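Local structure of uncharacterized protein (Parabacteroides merdae ATCC 43184, 4OPW) at residues L133-S136 against G137-M141; I219-K222 against G223-V227; I203-T206 against D207-A211. The protein is of unknown function but probably acts in cell adhesion, as a putative adhesin of the head GIN domain family built largely of beta strands. All coordinates share one frame; numbering follows the deposited sequence. Where two conformers were deposited one is given.

Contact 1. Residues L133-S136 against G137-M141; sequences LNVS and GSANM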
loop_
_atom_site.group_PDB
_atom_site.type_symbol
_atom_site.label_atom_id
_atom_site.label_comp_id
_atom_site.label_asym_id
_atom_site.label_seq_id
_atom_site.Cartn_x
_atom_site.Cartn_y
_atom_site.Cartn_z
ATOM N N LEU A 133 -6.199 -1.578 3.520
ATOM C CA LEU A 133 -4.801 -1.864 3.252
ATOM C C LEU A 133 -4.487 -3.329 3.406
ATOM O O LEU A 133 -4.845 -3.951 4.415
ATOM C CB LEU A 133 -3.926 -1.040 4.204
ATOM C CG LEU A 133 -4.257 0.466 4.309
ATOM C CD1 LEU A 133 -3.370 1.146 5.335
ATOM C CD2 LEU A 133 -4.122 1.167 2.958
ATOM N N ASN A 134 -3.841 -3.890 2.385
ATOM C CA ASN A 134 -3.496 -5.306 2.344
ATOM C C ASN A 134 -2.068 -5.488 1.923
ATOM O O ASN A 134 -1.635 -4.917 0.912
ATOM C CB ASN A 134 -4.425 -6.045 1.366
ATOM C CG ASN A 134 -5.889 -5.837 1.686
ATOM O OD1 ASN A 134 -6.449 -6.567 2.487
ATOM N ND2 ASN A 134 -6.501 -4.771 1.133
ATOM N N VAL A 135 -1.312 -6.261 2.716
ATOM C CA VAL A 135 0.083 -6.533 2.410
ATOM C C VAL A 135 0.310 -8.046 2.365
ATOM O O VAL A 135 -0.260 -8.791 3.181
ATOM C CB VAL A 135 1.016 -5.826 3.444
ATOM C CG1 VAL A 135 2.370 -6.535 3.575
ATOM C CG2 VAL A 135 1.215 -4.342 3.083
ATOM N N SER A 136 1.174 -8.491 1.437
ATOM C CA SER A 136 1.608 -9.892 1.398
ATOM C C SER A 136 2.988 -9.957 0.749
ATOM O O SER A 136 3.477 -8.931 0.271
ATOM C CB SER A 136 0.598 -10.767 0.659
ATOM O OG SER A 136 0.638 -10.558 -0.740
ATOM N N GLY A 137 3.622 -11.130 0.798
ATOM C CA GLY A 137 4.919 -11.374 0.160
ATOM C C GLY A 137 6.010 -10.409 0.549
ATOM O O GLY A 137 6.791 -9.980 -0.301
ATOM N N SER A 138 6.082 -10.068 1.855
ATOM C CA SER A 138 7.103 -9.206 2.456
ATOM C C SER A 138 7.085 -7.787 1.910
ATOM O O SER A 138 8.097 -7.079 2.035
ATOM C CB SER A 138 8.507 -9.807 2.322
ATOM O OG SER A 138 8.573 -11.113 2.869
ATOM N N ALA A 139 5.931 -7.339 1.370
ATOM C CA ALA A 139 5.777 -5.951 0.972
ATOM C C ALA A 139 5.690 -5.068 2.236
ATOM O O ALA A 139 5.494 -5.576 3.350
ATOM C CB ALA A 139 4.530 -5.770 0.087
ATOM N N ASN A 140 5.918 -3.760 2.079
ATOM C CA ASN A 140 5.898 -2.824 3.201
ATOM C C ASN A 140 5.087 -1.608 2.850
ATOM O O ASN A 140 5.150 -1.109 1.720
ATOM C CB ASN A 140 7.327 -2.417 3.573
ATOM C CG ASN A 140 8.158 -3.566 4.082
ATOM O OD1 ASN A 140 7.953 -4.064 5.190
ATOM N ND2 ASN A 140 9.063 -4.070 3.267
HETATM N N MSE A 141 4.346 -1.097 3.824
HETATM C CA MSE A 141 3.570 0.099 3.588
HETATM C C MSE A 141 3.787 1.110 4.701
HETATM O O MSE A 141 3.872 0.733 5.872
HETATM C CB MSE A 141 2.090 -0.237 3.461
HETATM C CG MSE A 141 1.304 0.869 2.823
HETATM SE SE MSE A 141 -0.512 0.194 2.748
HETATM C CE MSE A 141 -0.434 -1.130 1.729
#

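Contact 2. Residues I219-K222 against G223-V227; sequences IRYK and GPTAV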
loop_
_atom_site.group_PDB
_atom_site.type_symbol
_atom_site.label_atom_id
_atom_site.label_comp_id
_atom_site.label_asym_id
_atom_site.label_seq_id
_atom_site.Cartn_x
_atom_site.Cartn_y
_atom_site.Cartn_z
ATOM N N ILE A 219 -0.022 -9.058 20.611
ATOM C CA ILE A 219 -0.772 -7.825 20.461
ATOM C C ILE A 219 -0.336 -6.897 21.596
ATOM O O ILE A 219 -0.402 -7.278 22.770
ATOM C CB ILE A 219 -2.298 -8.053 20.448
ATOM C CG1 ILE A 219 -2.722 -8.896 19.223
ATOM C CG2 ILE A 219 -3.055 -6.694 20.525
ATOM C CD1 ILE A 219 -4.198 -9.382 19.263
ATOM N N ARG A 220 0.145 -5.703 21.242
ATOM C CA ARG A 220 0.543 -4.717 22.250
ATOM C C ARG A 220 -0.309 -3.488 22.024
ATOM O O ARG A 220 -0.417 -3.028 20.891
ATOM C CB ARG A 220 2.062 -4.429 22.196
ATOM C CG ARG A 220 2.947 -5.624 22.596
ATOM C CD ARG A 220 2.756 -6.051 24.047
ATOM N NE ARG A 220 3.555 -7.232 24.387
ATOM C CZ ARG A 220 3.123 -8.490 24.334
ATOM N NH1 ARG A 220 1.896 -8.762 23.915
ATOM N NH2 ARG A 220 3.920 -9.487 24.689
ATOM N N TYR A 221 -0.996 -3.006 23.065
ATOM C CA TYR A 221 -1.887 -1.877 22.869
ATOM C C TYR A 221 -1.634 -0.737 23.838
ATOM O O TYR A 221 -1.158 -0.940 24.958
ATOM C CB TYR A 221 -3.364 -2.335 22.987
ATOM C CG TYR A 221 -3.776 -2.784 24.376
ATOM C CD1 TYR A 221 -3.656 -4.117 24.765
ATOM C CD2 TYR A 221 -4.298 -1.879 25.295
ATOM C CE1 TYR A 221 -4.045 -4.537 26.034
ATOM C CE2 TYR A 221 -4.678 -2.287 26.568
ATOM C CZ TYR A 221 -4.559 -3.619 26.930
ATOM O OH TYR A 221 -4.938 -4.012 28.189
ATOM N N LYS A 222 -1.993 0.474 23.408
ATOM C CA LYS A 222 -1.972 1.658 24.272
ATOM C C LYS A 222 -3.404 2.029 24.507
ATOM O O LYS A 222 -4.193 2.071 23.553
ATOM C CB LYS A 222 -1.158 2.808 23.659
ATOM C CG LYS A 222 0.334 2.581 23.860
ATOM C CD LYS A 222 1.217 3.607 23.177
ATOM C CE LYS A 222 2.661 3.154 23.247
ATOM N NZ LYS A 222 3.592 4.131 22.637
ATOM N N GLY A 223 -3.783 2.200 25.761
ATOM C CA GLY A 223 -5.160 2.540 26.068
ATOM C C GLY A 223 -5.302 3.957 26.592
ATOM O O GLY A 223 -4.629 4.868 26.096
ATOM N N PRO A 224 -6.141 4.169 27.628
ATOM C CA PRO A 224 -7.007 3.163 28.297
ATOM C C PRO A 224 -8.077 2.590 27.368
ATOM O O PRO A 224 -8.641 3.315 26.544
ATOM C CB PRO A 224 -7.682 3.967 29.423
ATOM C CG PRO A 224 -6.850 5.227 29.585
ATOM C CD PRO A 224 -6.308 5.513 28.218
ATOM N N THR A 225 -8.375 1.294 27.497
ATOM C CA THR A 225 -9.415 0.616 26.700
ATOM C C THR A 225 -9.889 -0.637 27.395
ATOM O O THR A 225 -9.090 -1.282 28.083
ATOM C CB THR A 225 -8.881 0.251 25.273
ATOM O OG1 THR A 225 -9.904 -0.404 24.503
ATOM C CG2 THR A 225 -7.649 -0.621 25.296
ATOM N N ALA A 226 -11.170 -0.994 27.203
ATOM C CA ALA A 226 -11.714 -2.262 27.679
ATOM C C ALA A 226 -11.205 -3.343 26.732
ATOM O O ALA A 226 -11.009 -3.069 25.534
ATOM C CB ALA A 226 -13.231 -2.228 27.699
ATOM N N VAL A 227 -10.904 -4.538 27.256
ATOM C CA VAL A 227 -10.352 -5.598 26.407
ATOM C C VAL A 227 -11.110 -6.912 26.624
ATOM O O VAL A 227 -11.276 -7.344 27.765
ATOM C CB VAL A 227 -8.813 -5.796 26.666
ATOM C CG1 VAL A 227 -8.232 -6.897 25.786
ATOM C CG2 VAL A 227 -8.024 -4.502 26.456
HETATM O O HOH W 1 -6.885 -2.400 29.405
#

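Contact 3. Residues I203-T206 against D207-A211; sequences IHPT and DNLKA. With EDO (1,2-ethanediol), chain D.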
loop_
_atom_site.group_PDB
_atom_site.type_symbol
_atom_site.label_atom_id
_atom_site.label_comp_id
_atom_site.label_asym_id
_atom_site.label_seq_id
_atom_site.Cartn_x
_atom_site.Cartn_y
_atom_site.Cartn_z
ATOM N N ILE A 203 -1.134 -1.358 18.563
ATOM C CA ILE A 203 -2.397 -0.684 18.262
ATOM C C ILE A 203 -2.800 0.295 19.364
ATOM O O ILE A 203 -2.235 0.253 20.464
ATOM C CB ILE A 203 -3.506 -1.758 18.007
ATOM C CG1 ILE A 203 -3.699 -2.673 19.250
ATOM C CG2 ILE A 203 -3.193 -2.565 16.736
ATOM C CD1 ILE A 203 -4.812 -3.716 19.116
ATOM N N HIS A 204 -3.747 1.207 19.049
ATOM C CA HIS A 204 -4.169 2.225 20.021
ATOM C C HIS A 204 -5.714 2.312 20.094
ATOM O O HIS A 204 -6.310 3.282 19.615
ATOM C CB HIS A 204 -3.506 3.583 19.691
ATOM C CG HIS A 204 -3.853 4.720 20.605
ATOM N ND1 HIS A 204 -4.249 4.513 21.919
ATOM C CD2 HIS A 204 -3.814 6.051 20.370
ATOM C CE1 HIS A 204 -4.486 5.716 22.415
ATOM N NE2 HIS A 204 -4.230 6.671 21.524
ATOM N N PRO A 205 -6.372 1.275 20.678
ATOM C CA PRO A 205 -7.835 1.353 20.896
ATOM C C PRO A 205 -8.140 2.372 21.995
ATOM O O PRO A 205 -7.385 2.440 22.957
ATOM C CB PRO A 205 -8.222 -0.077 21.321
ATOM C CG PRO A 205 -6.952 -0.856 21.382
ATOM C CD PRO A 205 -5.804 0.084 21.339
ATOM N N THR A 206 -9.184 3.203 21.840
ATOM C CA THR A 206 -9.480 4.226 22.853
ATOM C C THR A 206 -10.800 3.944 23.590
ATOM O O THR A 206 -11.167 4.703 24.494
ATOM C CB THR A 206 -9.456 5.637 22.263
ATOM O OG1 THR A 206 -10.496 5.753 21.296
ATOM C CG2 THR A 206 -8.090 6.008 21.681
ATOM N N ASP A 207 -11.496 2.840 23.254
ATOM C CA ASP A 207 -12.721 2.510 23.980
ATOM C C ASP A 207 -12.836 1.000 24.175
ATOM O O ASP A 207 -12.963 0.549 25.323
ATOM C CB ASP A 207 -13.974 3.066 23.279
ATOM C CG ASP A 207 -15.256 2.764 24.033
ATOM O OD1 ASP A 207 -15.364 3.176 25.208
ATOM O OD2 ASP A 207 -16.119 2.060 23.474
ATOM N N ASN A 208 -12.801 0.221 23.065
ATOM C CA ASN A 208 -12.912 -1.226 23.169
ATOM C C ASN A 208 -12.004 -1.936 22.197
ATOM O O ASN A 208 -11.828 -1.490 21.058
ATOM C CB ASN A 208 -14.343 -1.697 22.952
ATOM C CG ASN A 208 -14.603 -3.057 23.540
ATOM O OD1 ASN A 208 -14.720 -3.226 24.761
ATOM N ND2 ASN A 208 -14.691 -4.059 22.688
ATOM N N LEU A 209 -11.462 -3.059 22.659
ATOM C CA LEU A 209 -10.599 -3.920 21.875
ATOM C C LEU A 209 -11.054 -5.363 21.984
ATOM O O LEU A 209 -11.181 -5.890 23.086
ATOM C CB LEU A 209 -9.127 -3.809 22.345
ATOM C CG LEU A 209 -8.154 -4.895 21.819
ATOM C CD1 LEU A 209 -7.966 -4.798 20.296
ATOM C CD2 LEU A 209 -6.811 -4.878 22.571
ATOM N N LYS A 210 -11.275 -5.997 20.822
ATOM C CA LYS A 210 -11.583 -7.421 20.734
ATOM C C LYS A 210 -10.336 -8.077 20.145
ATOM O O LYS A 210 -9.969 -7.772 19.003
ATOM C CB LYS A 210 -12.848 -7.673 19.906
ATOM C CG LYS A 210 -14.119 -7.180 20.592
ATOM C CD LYS A 210 -15.300 -7.488 19.748
ATOM C CE LYS A 210 -16.568 -6.898 20.274
ATOM N NZ LYS A 210 -17.696 -7.492 19.547
ATOM N N ALA A 211 -9.640 -8.898 20.946
ATOM C CA ALA A 211 -8.386 -9.523 20.517
ATOM C C ALA A 211 -8.474 -11.035 20.438
ATOM O O ALA A 211 -8.975 -11.690 21.366
ATOM C CB ALA A 211 -7.262 -9.119 21.467
HETATM C C1 EDO D . -9.139 9.667 21.265
HETATM O O1 EDO D . -7.762 9.713 20.940
HETATM C C2 EDO D . -9.970 9.354 20.006
HETATM O O2 EDO D . -10.125 7.950 19.846
#

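Contact 1. Residues L133-S136 against G137-M141
Apolar side chains of Leu133, Val135, Ala139 and Met141 close on one another inside a tight turn, a local contact that joins the end of strand 130-136 to the start of strand 139-147. The reversal is a type I' beta turn from Ser136 to Ala139, with Gly137 and Ser138 at its corners, both at positive phi. One backbone bond closes it: Ala139 N donates to Ser136 O over 3.1 Å. Residues 133-136 and 139-141 run nearly antiparallel, at 150°, yet their strands pair with different partners. Strand 130-136 lies parallel between 109-114 and 150-156, whereas 139-147 lies beside 119-122 and 159-163, so the turn passes the chain from one face to another of the stacked coils, consistent with the beta-solenoid of the pectate-lyase-like clan. Between the faces Met141, a selenomethionine, reaches inward. Its CG is trans to the backbone N (chi1 -163°), and a bend at chi3 turns the methyl back toward Val135. The SE of Met141 meets Leu133 CD2 at 3.7 Å, while its CE touches Val135 CG2 at 3.9 Å. The other branch of Val135 lies nearer the turn, where CG1 packs on Ala139 O at 3.3 Å. Outside the turn, Ser136 OG bonds to Asn115 and Ser138 OG to Ser158.

Contact 2. Residues I219-K222 against G223-V227
Tyr221 lays its ring beside the methyl groups of Thr225 and Val227, bridging the bend by which the chain leaves strand 218-221 and enters strand 226-232. The near side of the ring comes first, obliquely: CD2 of Tyr221 meets CG2 of Thr225 at 3.6 Å. Farther out, CZ of Tyr221 lies 3.6 Å from CG2 of Val227, whose methyl approaches obliquely from the opposite direction. A chi1 of 67° sets the ring between the two arms of its own backbone and swings it over the bend, with Gly223 N near the plane of the ring at its edge. Within the bend, the peptide bond before Pro224 is cis. In the solenoid this is a corner linking two strands of different faces near the C-terminal end, and Ile203, Pro205 and Leu209 of the preceding coil also touch the ring. A water completes the polar side of the contact, lying 2.8 Å from Tyr221 OH and donating to Thr225 O over 2.8 Å. In Thr225 a chi1 of 180° puts the hydroxyl on the far side and turns CG2 to the ring. Separately, Thr225 OG1 donates to Ala226 O at 3.1 Å. Lys222 turns the other way, where it makes a cation-pi contact with Phe184. The tyrosine thus plays two parts, its carbons packing obliquely against two methyls while its hydroxyl remains hydrated at the protein surface.

Contact 3. Residues I203-T206 against D207-A211
Leu209 packs against Pro205 and Ile203 across a corner of the beta-solenoid, where the chain leaves strand 200-205 and enters strand 208-214 on another face. Traced outward, its CB comes first against the proline, 3.8 Å from Pro205 CG. A chi1 of 167° stretches CG away from the leucine's own backbone N, and the side chain then runs inward and splits. CD1 meets Ile203 CD1 at 3.5 Å, and CD2 lies farther back, 4.2 Å from Pro205 CG. The isoleucine and leucine chains cross at about a right angle and meet through their CD1 methyls, whereas the proline lies obliquely beside the base of the leucine. Together the three fill the inner side of the corner; the segments 203-205 and 208-211 run at 130° to each other, with no hydrogen bond between the two sides of the contact. Neighbouring coils extend the apolar cluster: Val191, on strand 191-197, touches both Pro205 and Leu209, and Val227 adds its side chain to Leu209 from the following coil. On the outer side, Thr206 sets CG2 over one face of the His204 imidazole, 3.6 Å above its plane and toward the rim. The hydroxyl of the same threonine reaches a 1,2-ethanediol, probably a crystallisation additive, with Thr206 OG1 hydrogen-bonded to its O2 at 2.7 Å.

From the N terminus, contact 1 comes first, closing a tight turn near the middle of the chain. Contact 3 follows at the corner of a later coil, and contact 2 closes the corner of the next. All three lie in series, none nested or crossing. Contact 1 passes from the face holding 130-136 to that holding 139-147; contacts 3 and 2 pass the opposite way, from the face of 200-205 and 218-221 back to that of 208-214 and 226-232. Contact 1 stands apart, its centre about 23 Å from that of contact 3. Contacts 2 and 3, centres about 5 Å apart, stack on successive coils: Lys222 O probably accepts a hydrogen bond from His204 ND1, and Ala226 O one from Leu209 N.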